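Local coordinates for putative uncharacterized protein (Streptococcus pyogenes serotype M1, PDB 3VZH) that probably cleaves precursor CRISPR RNA as an RNA-binding Cas5d endoribonuclease of the subtype I-C microbial immune system, at residues Y34-Q40 against L170-S176; S14-F20 against L139-L145; H102-N106 against L117-E122. One frame throughout, in Å; residues are numbered along the deposited sequence.

Interaction 1. Residues Y34-Q40 against L170-S176; sequences YSVPTRQ and LGIMFHS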
loop_
_atom_site.group_PDB
_atom_site.type_symbol
_atom_site.label_atom_id
_atom_site.label_comp_id
_atom_site.label_asym_id
_atom_site.label_seq_id
_atom_site.Cartn_x
_atom_site.Cartn_y
_atom_site.Cartn_z
ATOM N N TYR A 34 1.311 -3.143 13.394
ATOM C CA TYR A 34 0.736 -1.796 13.433
ATOM C C TYR A 34 -0.716 -1.970 13.263
ATOM O O TYR A 34 -1.178 -3.020 12.758
ATOM C CB TYR A 34 1.243 -1.005 12.215
ATOM C CG TYR A 34 2.664 -0.459 12.373
ATOM C CD1 TYR A 34 2.971 0.449 13.409
ATOM C CD2 TYR A 34 3.669 -0.805 11.452
ATOM C CE1 TYR A 34 4.291 0.978 13.565
ATOM C CE2 TYR A 34 4.995 -0.279 11.597
ATOM C CZ TYR A 34 5.277 0.623 12.623
ATOM O OH TYR A 34 6.555 1.181 12.730
ATOM N N SER A 35 -1.465 -0.931 13.625
ATOM C CA SER A 35 -2.895 -1.032 13.526
ATOM C C SER A 35 -3.426 -0.861 12.128
ATOM O O SER A 35 -4.616 -1.095 11.899
ATOM C CB SER A 35 -3.528 0.114 14.381
ATOM O OG SER A 35 -3.098 0.044 15.730
ATOM N N VAL A 36 -2.603 -0.336 11.223
ATOM C CA VAL A 36 -3.042 -0.116 9.850
ATOM C C VAL A 36 -1.827 -0.432 8.945
ATOM O O VAL A 36 -0.704 -0.571 9.423
ATOM C CB VAL A 36 -3.550 1.341 9.612
ATOM C CG1 VAL A 36 -4.734 1.685 10.541
ATOM C CG2 VAL A 36 -2.438 2.311 9.882
ATOM N N PRO A 37 -2.046 -0.533 7.612
ATOM C CA PRO A 37 -0.864 -0.837 6.775
ATOM C C PRO A 37 0.218 0.254 6.733
ATOM O O PRO A 37 -0.074 1.425 6.962
ATOM C CB PRO A 37 -1.442 -1.096 5.374
ATOM C CG PRO A 37 -2.961 -1.008 5.506
ATOM C CD PRO A 37 -3.274 -0.327 6.822
ATOM N N THR A 38 1.480 -0.129 6.569
ATOM C CA THR A 38 2.524 0.855 6.253
ATOM C C THR A 38 2.489 1.148 4.711
ATOM O O THR A 38 1.966 0.300 3.886
ATOM C CB THR A 38 3.912 0.312 6.603
ATOM O OG1 THR A 38 4.073 -0.903 5.888
ATOM C CG2 THR A 38 4.038 0.091 8.139
ATOM N N ARG A 39 3.027 2.301 4.293
ATOM C CA ARG A 39 3.140 2.598 2.868
ATOM C C ARG A 39 3.911 1.497 2.161
ATOM O O ARG A 39 3.515 1.017 1.059
ATOM C CB ARG A 39 3.751 3.946 2.578
ATOM C CG ARG A 39 3.286 4.392 1.183
ATOM C CD ARG A 39 4.306 5.211 0.432
ATOM N NE ARG A 39 3.595 6.112 -0.443
ATOM C CZ ARG A 39 4.163 7.077 -1.128
ATOM N NH1 ARG A 39 5.484 7.226 -1.064
ATOM N NH2 ARG A 39 3.407 7.877 -1.868
ATOM N N GLN A 40 5.001 1.099 2.809
ATOM C CA GLN A 40 5.811 -0.062 2.279
ATOM C C GLN A 40 4.959 -1.329 1.981
ATOM O O GLN A 40 5.084 -1.923 0.908
ATOM C CB GLN A 40 6.992 -0.427 3.153
ATOM C CG GLN A 40 8.055 -1.322 2.451
ATOM C CD GLN A 40 8.940 -0.519 1.466
ATOM O OE1 GLN A 40 10.076 -0.100 1.798
ATOM N NE2 GLN A 40 8.435 -0.314 0.227
ATOM N N LEU A 170 -2.060 7.714 14.843
ATOM C CA LEU A 170 -1.430 6.455 15.126
ATOM C C LEU A 170 0.042 6.658 15.524
ATOM O O LEU A 170 0.690 5.704 15.839
ATOM C CB LEU A 170 -1.617 5.488 13.917
ATOM C CG LEU A 170 -3.124 5.180 13.651
ATOM C CD1 LEU A 170 -3.321 4.517 12.318
ATOM C CD2 LEU A 170 -3.729 4.342 14.711
ATOM N N GLY A 171 0.538 7.913 15.593
ATOM C CA GLY A 171 1.950 8.127 16.089
ATOM C C GLY A 171 2.909 7.834 14.987
ATOM O O GLY A 171 2.527 7.708 13.828
ATOM N N ILE A 172 4.170 7.606 15.336
ATOM C CA ILE A 172 5.160 7.457 14.308
ATOM C C ILE A 172 5.151 6.037 13.746
ATOM O O ILE A 172 5.220 5.057 14.493
ATOM C CB ILE A 172 6.566 7.686 14.912
ATOM C CG1 ILE A 172 6.633 9.047 15.603
ATOM C CG2 ILE A 172 7.593 7.702 13.792
ATOM C CD1 ILE A 172 6.413 10.240 14.675
ATOM N N MET A 173 5.055 5.900 12.434
ATOM C CA MET A 173 5.021 4.584 11.765
ATOM C C MET A 173 6.136 4.523 10.758
ATOM O O MET A 173 6.434 5.532 10.068
ATOM C CB MET A 173 3.678 4.433 11.001
ATOM C CG MET A 173 2.560 4.081 11.973
ATOM S SD MET A 173 0.984 3.642 11.146
ATOM C CE MET A 173 1.630 2.112 10.449
ATOM N N PHE A 174 6.752 3.360 10.622
ATOM C CA PHE A 174 7.562 3.078 9.434
ATOM C C PHE A 174 6.800 3.478 8.162
ATOM O O PHE A 174 5.596 3.189 8.013
ATOM C CB PHE A 174 7.954 1.610 9.415
ATOM C CG PHE A 174 8.774 1.219 8.238
ATOM C CD1 PHE A 174 8.234 0.379 7.274
ATOM C CD2 PHE A 174 10.075 1.684 8.071
ATOM C CE1 PHE A 174 8.982 0.015 6.141
ATOM C CE2 PHE A 174 10.846 1.302 6.958
ATOM C CZ PHE A 174 10.288 0.459 5.985
ATOM N N HIS A 175 7.492 4.198 7.263
ATOM C CA HIS A 175 6.922 4.626 5.991
ATOM C C HIS A 175 7.493 3.732 4.908
ATOM O O HIS A 175 6.758 2.970 4.295
ATOM C CB HIS A 175 7.355 6.058 5.724
ATOM C CG HIS A 175 6.828 6.667 4.436
ATOM N ND1 HIS A 175 7.437 6.489 3.241
ATOM C CD2 HIS A 175 5.750 7.547 4.210
ATOM C CE1 HIS A 175 6.757 7.204 2.293
ATOM N NE2 HIS A 175 5.758 7.868 2.906
ATOM N N SER A 176 8.802 3.813 4.666
ATOM C CA SER A 176 9.440 2.986 3.636
ATOM C C SER A 176 10.937 3.104 3.699
ATOM O O SER A 176 11.469 3.947 4.423
ATOM C CB SER A 176 8.946 3.361 2.227
ATOM O OG SER A 176 8.957 4.759 2.004
HETATM O O HOH W 1 7.035 2.977 14.520
HETATM O O HOH W 2 3.483 4.146 6.616
HETATM O O HOH W 3 7.353 4.966 -0.541
#
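Two groups grip the phenol oxygen of Y34: F174 N donates to Y34 OH at 3.0 Å in an almost straight bond (177°), and a water sits 2.6 Å from the same Y34 OH, in the plane of the ring. That water also donates to I172 O, so the hydroxyl ties together the backbone on both sides of M173. The M173 side chain runs antiparallel to the tyrosine and curls its methyl onto one ring face; the bend at chi3 (68°) brings CE to 3.7 Å from the Y34 ring centroid, a CH-pi contact displaced toward the CG end. M173 SD lies farther off, an oblique Met-aromatic approach, and touches V36 CG2. The valine methyl meets L170 tip to tip, V36 CG2 to L170 CD1 being tight at 3.4 Å.

The chain turns a corner at I172, between strands 167-171 and 173-178, both paired with strand 188-197; H175 and S176 together face Y190 as a classic beta bulge. Against this bent strand pair the segment 34-38 leads into helix 39-49, whose N-cap is T38, with OG1 bonded to A41 N. Q40 N, in the first turn, donates to H175 O at 3.0 Å, nearly in line with the carbonyl but bent at the hydrogen (139°). A second water links R39 N to F174 O.

R39 runs alongside H175 in the same direction, its CD against CE1. R39 CB sits over one face of the imidazole, while R39 NH1 approaches H175 CE1 obliquely; the guanidinium is held through NH2 by V59 O, and a third water joins NH1 to S176 OG. H175 ND1 and S176 OG share a short 2.6 Å hydrogen bond in the imidazole plane. Q40 CB and CG pack on F174 CE1.

Interaction 2. Residues S14-F20 against L139-L145; sequences SGQRALF and LGTRECL
From G15 to F20 the chain passes along the loop 139-145, with A18 and L139 4.9 Å apart at their CA atoms and F20 and G140 closer still. One direct backbone hydrogen bond joins them: L19 N donates to L139 O at 3.0 Å, nearly straight (169°). On either side of it lie CA-H...O contacts, A18 CA with L139 O and G140 CA with L19 O, the latter at 3.1 Å. A water bridges R17 N to L145 O. The loop folds back through a type I turn from T141 to C144, closed by a hydrogen bond from C144 N to T141 O, while L139 N donates to C144 O across the loop.

L139 packs against A18 and G15: its CB rests on A18 CB at 3.8 Å, and CD1 reaches G15 CA, where no side chain intervenes. C144 CB packs on R17 O at 3.4 Å, while SG leans toward R17 CB. F20, with CG anti to its carbonyl carbon (chi1 -63°), turns its ring back so that CE1 lies obliquely against the L139-G140 peptide. L19 CB touches T141 CG2 at 3.7 Å; T141 OG1 donates to E143 OE1 from above the carboxylate plane, and Y91 holds E143 OE2.

The arrangement is a loop packed on a chain corner and on the residues that follow strand 17-18: strands 9-15 and 17-18 enter different antiparallel sheets of this Cas5 fold, and the loop leading to strand 147-150 closes against the junction.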
loop_
_atom_site.group_PDB
_atom_site.type_symbol
_atom_site.label_atom_id
_atom_site.label_comp_id
_atom_site.label_asym_id
_atom_site.label_seq_id
_atom_site.Cartn_x
_atom_site.Cartn_y
_atom_site.Cartn_z
ATOM N N SER A 14 -8.557 -7.416 0.702
ATOM C CA SER A 14 -9.133 -7.983 1.955
ATOM C C SER A 14 -8.398 -9.228 2.414
ATOM O O SER A 14 -7.693 -9.865 1.630
ATOM C CB SER A 14 -10.608 -8.215 1.761
ATOM O OG SER A 14 -10.827 -9.231 0.762
ATOM N N GLY A 15 -8.539 -9.586 3.707
ATOM C CA GLY A 15 -7.854 -10.799 4.165
ATOM C C GLY A 15 -8.345 -11.066 5.567
ATOM O O GLY A 15 -8.737 -10.142 6.301
ATOM N N GLN A 16 -8.284 -12.344 5.946
ATOM C CA GLN A 16 -8.621 -12.726 7.309
ATOM C C GLN A 16 -7.590 -12.250 8.355
ATOM O O GLN A 16 -7.949 -12.002 9.527
ATOM C CB GLN A 16 -8.726 -14.283 7.375
ATOM C CG GLN A 16 -10.044 -14.803 6.767
ATOM C CD GLN A 16 -11.248 -14.030 7.283
ATOM O OE1 GLN A 16 -11.914 -13.309 6.525
ATOM N NE2 GLN A 16 -11.522 -14.154 8.578
ATOM N N ARG A 17 -6.308 -12.214 7.955
ATOM C CA ARG A 17 -5.226 -11.790 8.831
ATOM C C ARG A 17 -4.263 -10.861 8.084
ATOM O O ARG A 17 -4.083 -10.996 6.852
ATOM C CB ARG A 17 -4.425 -13.018 9.255
ATOM C CG ARG A 17 -5.252 -13.978 10.139
ATOM C CD ARG A 17 -5.604 -13.311 11.470
ATOM N NE ARG A 17 -6.090 -14.254 12.482
ATOM C CZ ARG A 17 -7.365 -14.502 12.725
ATOM N NH1 ARG A 17 -8.323 -13.908 12.005
ATOM N NH2 ARG A 17 -7.677 -15.382 13.701
ATOM N N ALA A 18 -3.657 -9.942 8.829
ATOM C CA ALA A 18 -2.619 -9.038 8.305
ATOM C C ALA A 18 -1.583 -8.848 9.405
ATOM O O ALA A 18 -1.910 -8.951 10.613
ATOM C CB ALA A 18 -3.202 -7.669 7.871
ATOM N N LEU A 19 -0.348 -8.617 8.986
ATOM C CA LEU A 19 0.746 -8.366 9.931
ATOM C C LEU A 19 1.631 -7.315 9.309
ATOM O O LEU A 19 2.533 -7.648 8.508
ATOM C CB LEU A 19 1.572 -9.626 10.223
ATOM C CG LEU A 19 2.756 -9.490 11.192
ATOM C CD1 LEU A 19 2.204 -8.998 12.521
ATOM C CD2 LEU A 19 3.547 -10.800 11.411
ATOM N N PHE A 20 1.477 -6.073 9.753
ATOM C CA PHE A 20 2.303 -4.962 9.186
ATOM C C PHE A 20 3.386 -4.622 10.181
ATOM O O PHE A 20 3.109 -4.101 11.239
ATOM C CB PHE A 20 1.347 -3.775 8.962
ATOM C CG PHE A 20 0.292 -4.093 7.959
ATOM C CD1 PHE A 20 0.655 -4.553 6.686
ATOM C CD2 PHE A 20 -1.062 -3.930 8.236
ATOM C CE1 PHE A 20 -0.270 -4.880 5.745
ATOM C CE2 PHE A 20 -1.999 -4.251 7.243
ATOM C CZ PHE A 20 -1.590 -4.701 6.011
ATOM N N LEU A 139 -0.534 -9.818 2.951
ATOM C CA LEU A 139 -0.842 -8.642 3.784
ATOM C C LEU A 139 0.212 -8.484 4.886
ATOM O O LEU A 139 -0.000 -8.912 6.065
ATOM C CB LEU A 139 -2.241 -8.777 4.400
ATOM C CG LEU A 139 -3.303 -8.972 3.357
ATOM C CD1 LEU A 139 -4.744 -9.049 3.877
ATOM C CD2 LEU A 139 -3.206 -7.858 2.277
ATOM N N GLY A 140 1.386 -7.983 4.473
ATOM C CA GLY A 140 2.440 -7.601 5.371
ATOM C C GLY A 140 3.386 -8.766 5.584
ATOM O O GLY A 140 4.568 -8.569 5.826
ATOM N N THR A 141 2.872 -9.981 5.527
ATOM C CA THR A 141 3.691 -11.187 5.658
ATOM C C THR A 141 3.191 -12.403 4.866
ATOM O O THR A 141 1.999 -12.484 4.583
ATOM C CB THR A 141 3.762 -11.557 7.149
ATOM O OG1 THR A 141 4.782 -12.515 7.337
ATOM C CG2 THR A 141 2.448 -12.139 7.588
ATOM N N ARG A 142 4.071 -13.378 4.545
ATOM C CA ARG A 142 3.694 -14.514 3.661
ATOM C C ARG A 142 2.576 -15.443 4.121
ATOM O O ARG A 142 1.926 -16.091 3.293
ATOM C CB ARG A 142 4.906 -15.328 3.152
ATOM C CG ARG A 142 5.204 -15.225 1.647
ATOM C CD ARG A 142 6.648 -15.593 1.284
ATOM N NE ARG A 142 6.843 -16.135 -0.084
ATOM C CZ ARG A 142 6.907 -15.396 -1.208
ATOM N NH1 ARG A 142 6.797 -14.080 -1.168
ATOM N NH2 ARG A 142 7.082 -15.975 -2.386
ATOM N N GLU A 143 2.306 -15.518 5.421
ATOM C CA GLU A 143 1.228 -16.419 5.857
ATOM C C GLU A 143 -0.143 -15.765 5.777
ATOM O O GLU A 143 -1.138 -16.398 6.099
ATOM C CB GLU A 143 1.477 -16.976 7.273
ATOM C CG GLU A 143 1.301 -15.981 8.429
ATOM C CD GLU A 143 2.560 -15.175 8.732
ATOM O OE1 GLU A 143 3.495 -15.122 7.887
ATOM O OE2 GLU A 143 2.616 -14.558 9.818
ATOM N N CYS A 144 -0.194 -14.524 5.286
ATOM C CA CYS A 144 -1.394 -13.766 5.346
ATOM C C CYS A 144 -1.801 -13.495 3.915
ATOM O O CYS A 144 -1.414 -12.490 3.360
ATOM C CB CYS A 144 -1.133 -12.431 6.116
ATOM S SG CYS A 144 -0.762 -12.659 7.912
ATOM N N LEU A 145 -2.613 -14.378 3.326
ATOM C CA LEU A 145 -3.037 -14.228 1.933
ATOM C C LEU A 145 -4.064 -13.130 1.842
ATOM O O LEU A 145 -4.958 -13.094 2.671
ATOM C CB LEU A 145 -3.733 -15.512 1.434
ATOM C CG LEU A 145 -2.920 -16.804 1.260
ATOM C CD1 LEU A 145 -1.614 -16.465 0.537
ATOM C CD2 LEU A 145 -2.691 -17.576 2.577
HETATM O O HOH W 4 -4.907 -13.179 5.458
#

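Interaction 3. Residues H102-N106 against L117-E122; sequences HFVWN and LPAKHE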
loop_
_atom_site.group_PDB
_atom_site.type_symbol
_atom_site.label_atom_id
_atom_site.label_comp_id
_atom_site.label_asym_id
_atom_site.label_seq_id
_atom_site.Cartn_x
_atom_site.Cartn_y
_atom_site.Cartn_z
ATOM N N HIS A 102 -1.144 5.308 -8.435
ATOM C CA HIS A 102 -0.941 5.589 -9.876
ATOM C C HIS A 102 0.447 5.215 -10.148
ATOM O O HIS A 102 1.118 4.728 -9.234
ATOM C CB HIS A 102 -1.247 7.061 -10.170
ATOM C CG HIS A 102 -0.292 8.021 -9.490
ATOM N ND1 HIS A 102 -0.553 8.581 -8.296
ATOM C CD2 HIS A 102 0.966 8.555 -9.942
ATOM C CE1 HIS A 102 0.485 9.418 -7.952
ATOM N NE2 HIS A 102 1.409 9.412 -8.986
ATOM N N PHE A 103 0.866 5.359 -11.382
ATOM C CA PHE A 103 2.284 5.129 -11.627
ATOM C C PHE A 103 2.916 6.257 -12.429
ATOM O O PHE A 103 2.220 7.019 -13.097
ATOM C CB PHE A 103 2.556 3.770 -12.277
ATOM C CG PHE A 103 1.898 3.543 -13.620
ATOM C CD1 PHE A 103 0.726 2.743 -13.682
ATOM C CD2 PHE A 103 2.452 4.053 -14.792
ATOM C CE1 PHE A 103 0.117 2.505 -14.906
ATOM C CE2 PHE A 103 1.865 3.780 -16.019
ATOM C CZ PHE A 103 0.690 3.014 -16.069
ATOM N N VAL A 104 4.231 6.344 -12.327
ATOM C CA VAL A 104 5.049 7.330 -13.078
ATOM C C VAL A 104 6.244 6.569 -13.702
ATOM O O VAL A 104 6.510 5.422 -13.307
ATOM C CB VAL A 104 5.612 8.430 -12.101
ATOM C CG1 VAL A 104 4.464 9.161 -11.408
ATOM C CG2 VAL A 104 6.595 7.811 -11.127
ATOM N N TRP A 105 6.958 7.163 -14.672
ATOM C CA TRP A 105 8.102 6.393 -15.254
ATOM C C TRP A 105 9.169 6.343 -14.232
ATOM O O TRP A 105 9.373 7.308 -13.406
ATOM C CB TRP A 105 8.589 7.040 -16.612
ATOM C CG TRP A 105 7.469 7.112 -17.661
ATOM C CD1 TRP A 105 7.075 8.233 -18.434
ATOM C CD2 TRP A 105 6.543 6.036 -18.058
ATOM N NE1 TRP A 105 6.018 7.911 -19.244
ATOM C CE2 TRP A 105 5.650 6.614 -19.084
ATOM C CE3 TRP A 105 6.373 4.689 -17.688
ATOM C CZ2 TRP A 105 4.632 5.858 -19.685
ATOM C CZ3 TRP A 105 5.425 3.927 -18.344
ATOM C CH2 TRP A 105 4.487 4.534 -19.250
ATOM N N ASN A 106 9.912 5.223 -14.263
ATOM C CA ASN A 106 10.997 4.998 -13.336
ATOM C C ASN A 106 12.274 5.679 -13.891
ATOM O O ASN A 106 12.884 5.168 -14.822
ATOM C CB ASN A 106 11.205 3.475 -13.142
ATOM C CG ASN A 106 12.369 3.134 -12.224
ATOM O OD1 ASN A 106 12.974 4.024 -11.621
ATOM N ND2 ASN A 106 12.680 1.858 -12.090
ATOM N N LEU A 117 5.095 3.386 -22.492
ATOM C CA LEU A 117 3.897 3.385 -23.336
ATOM C C LEU A 117 2.691 3.434 -22.441
ATOM O O LEU A 117 2.290 2.400 -21.886
ATOM C CB LEU A 117 3.905 2.099 -24.183
ATOM C CG LEU A 117 5.196 1.933 -25.033
ATOM C CD1 LEU A 117 5.529 0.479 -25.442
ATOM C CD2 LEU A 117 5.135 2.846 -26.258
ATOM N N PRO A 118 2.114 4.611 -22.258
ATOM C CA PRO A 118 1.088 4.756 -21.257
ATOM C C PRO A 118 -0.159 3.892 -21.540
ATOM O O PRO A 118 -0.659 3.272 -20.599
ATOM C CB PRO A 118 0.722 6.270 -21.298
ATOM C CG PRO A 118 1.531 6.868 -22.366
ATOM C CD PRO A 118 2.571 5.909 -22.814
ATOM N N ALA A 119 -0.613 3.783 -22.805
ATOM C CA ALA A 119 -1.839 2.998 -23.064
ATOM C C ALA A 119 -1.595 1.533 -22.769
ATOM O O ALA A 119 -2.488 0.853 -22.244
ATOM C CB ALA A 119 -2.337 3.188 -24.504
ATOM N N LYS A 120 -0.399 1.057 -23.114
ATOM C CA LYS A 120 -0.033 -0.339 -22.861
ATOM C C LYS A 120 -0.098 -0.627 -21.346
ATOM O O LYS A 120 -0.715 -1.583 -20.882
ATOM C CB LYS A 120 1.396 -0.642 -23.326
ATOM C CG LYS A 120 1.861 -2.109 -23.057
ATOM C CD LYS A 120 3.393 -2.243 -23.266
ATOM C CE LYS A 120 3.990 -3.572 -22.806
ATOM N NZ LYS A 120 5.435 -3.630 -23.150
ATOM N N HIS A 121 0.621 0.184 -20.576
ATOM C CA HIS A 121 0.728 -0.123 -19.129
ATOM C C HIS A 121 -0.524 0.149 -18.362
ATOM O O HIS A 121 -0.811 -0.601 -17.391
ATOM C CB HIS A 121 1.910 0.569 -18.509
ATOM C CG HIS A 121 3.213 0.038 -19.006
ATOM N ND1 HIS A 121 3.581 -1.247 -18.847
ATOM C CD2 HIS A 121 4.213 0.639 -19.757
ATOM C CE1 HIS A 121 4.809 -1.454 -19.323
ATOM N NE2 HIS A 121 5.196 -0.310 -19.946
ATOM N N GLU A 122 -1.270 1.173 -18.747
ATOM C CA GLU A 122 -2.615 1.383 -18.146
ATOM C C GLU A 122 -3.587 0.236 -18.421
ATOM O O GLU A 122 -4.285 -0.206 -17.489
ATOM C CB GLU A 122 -3.258 2.723 -18.540
ATOM C CG GLU A 122 -2.584 3.974 -17.973
ATOM C CD GLU A 122 -3.515 5.190 -18.039
ATOM O OE1 GLU A 122 -3.247 6.217 -17.409
ATOM O OE2 GLU A 122 -4.558 5.119 -18.734
#
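F103 and W105 reach across from the strand to the start of helix 118-130, whose first residues run at 143° to it, with the short axes 10.9 Å apart. The two aromatics leave the backbone differently. F103 takes chi1 60°, CG lying between its own N and carbonyl carbon, which brings the ring tip CZ to H121 CB at 3.7 Å, crossing that side chain at about a right angle. E122 N sits in the plane of the same ring, at its edge, and E122 CG brushes CZ. W105 instead turns CG away from its carbonyl carbon. P118 CD and H121 CD2 meet the edge of its indole, CZ2 lying 3.7 Å from P118 CD and CZ3 touching H121 CD2; L117 N approaches W105 CH2 obliquely, at 3.5 Å. The indole and imidazole meet rim to rim, planes 65° apart. Y4 stacks on the indole.

No hydrogen bond crosses between the segments. The imidazole is fixed by outside partners instead, ND1 by Y50 OH and NE2 by D115 O, while E122 OE1 accepts from R7 N. Between these segments the contact is therefore van der Waals packing, of ring rims on one another and on aliphatic and backbone atoms.

Interactions 1 and 2 touch: Y34 N probably donates to F20 O (3.0 Å), and F20 CD2 packs on V36 O and P37 CA, so the chain from strand 17-18 to helix 39-49 serves both. Interaction 3 stands apart, its centre about 27 Å from that of interaction 1 and across the chain's centre, although all three reach the same large antiparallel sheet. All are partly buried, with interaction 3 lying farthest from the chain's centre. Their chemistry differs: interaction 1 buries the most area and mixes direct bonds, bridging waters and a Met-aromatic contact; interaction 2 combines a backbone hydrogen bond and CA-H...O contacts with packing of L139, L19 and F20; interaction 3 rests on aromatic rims against a helix start.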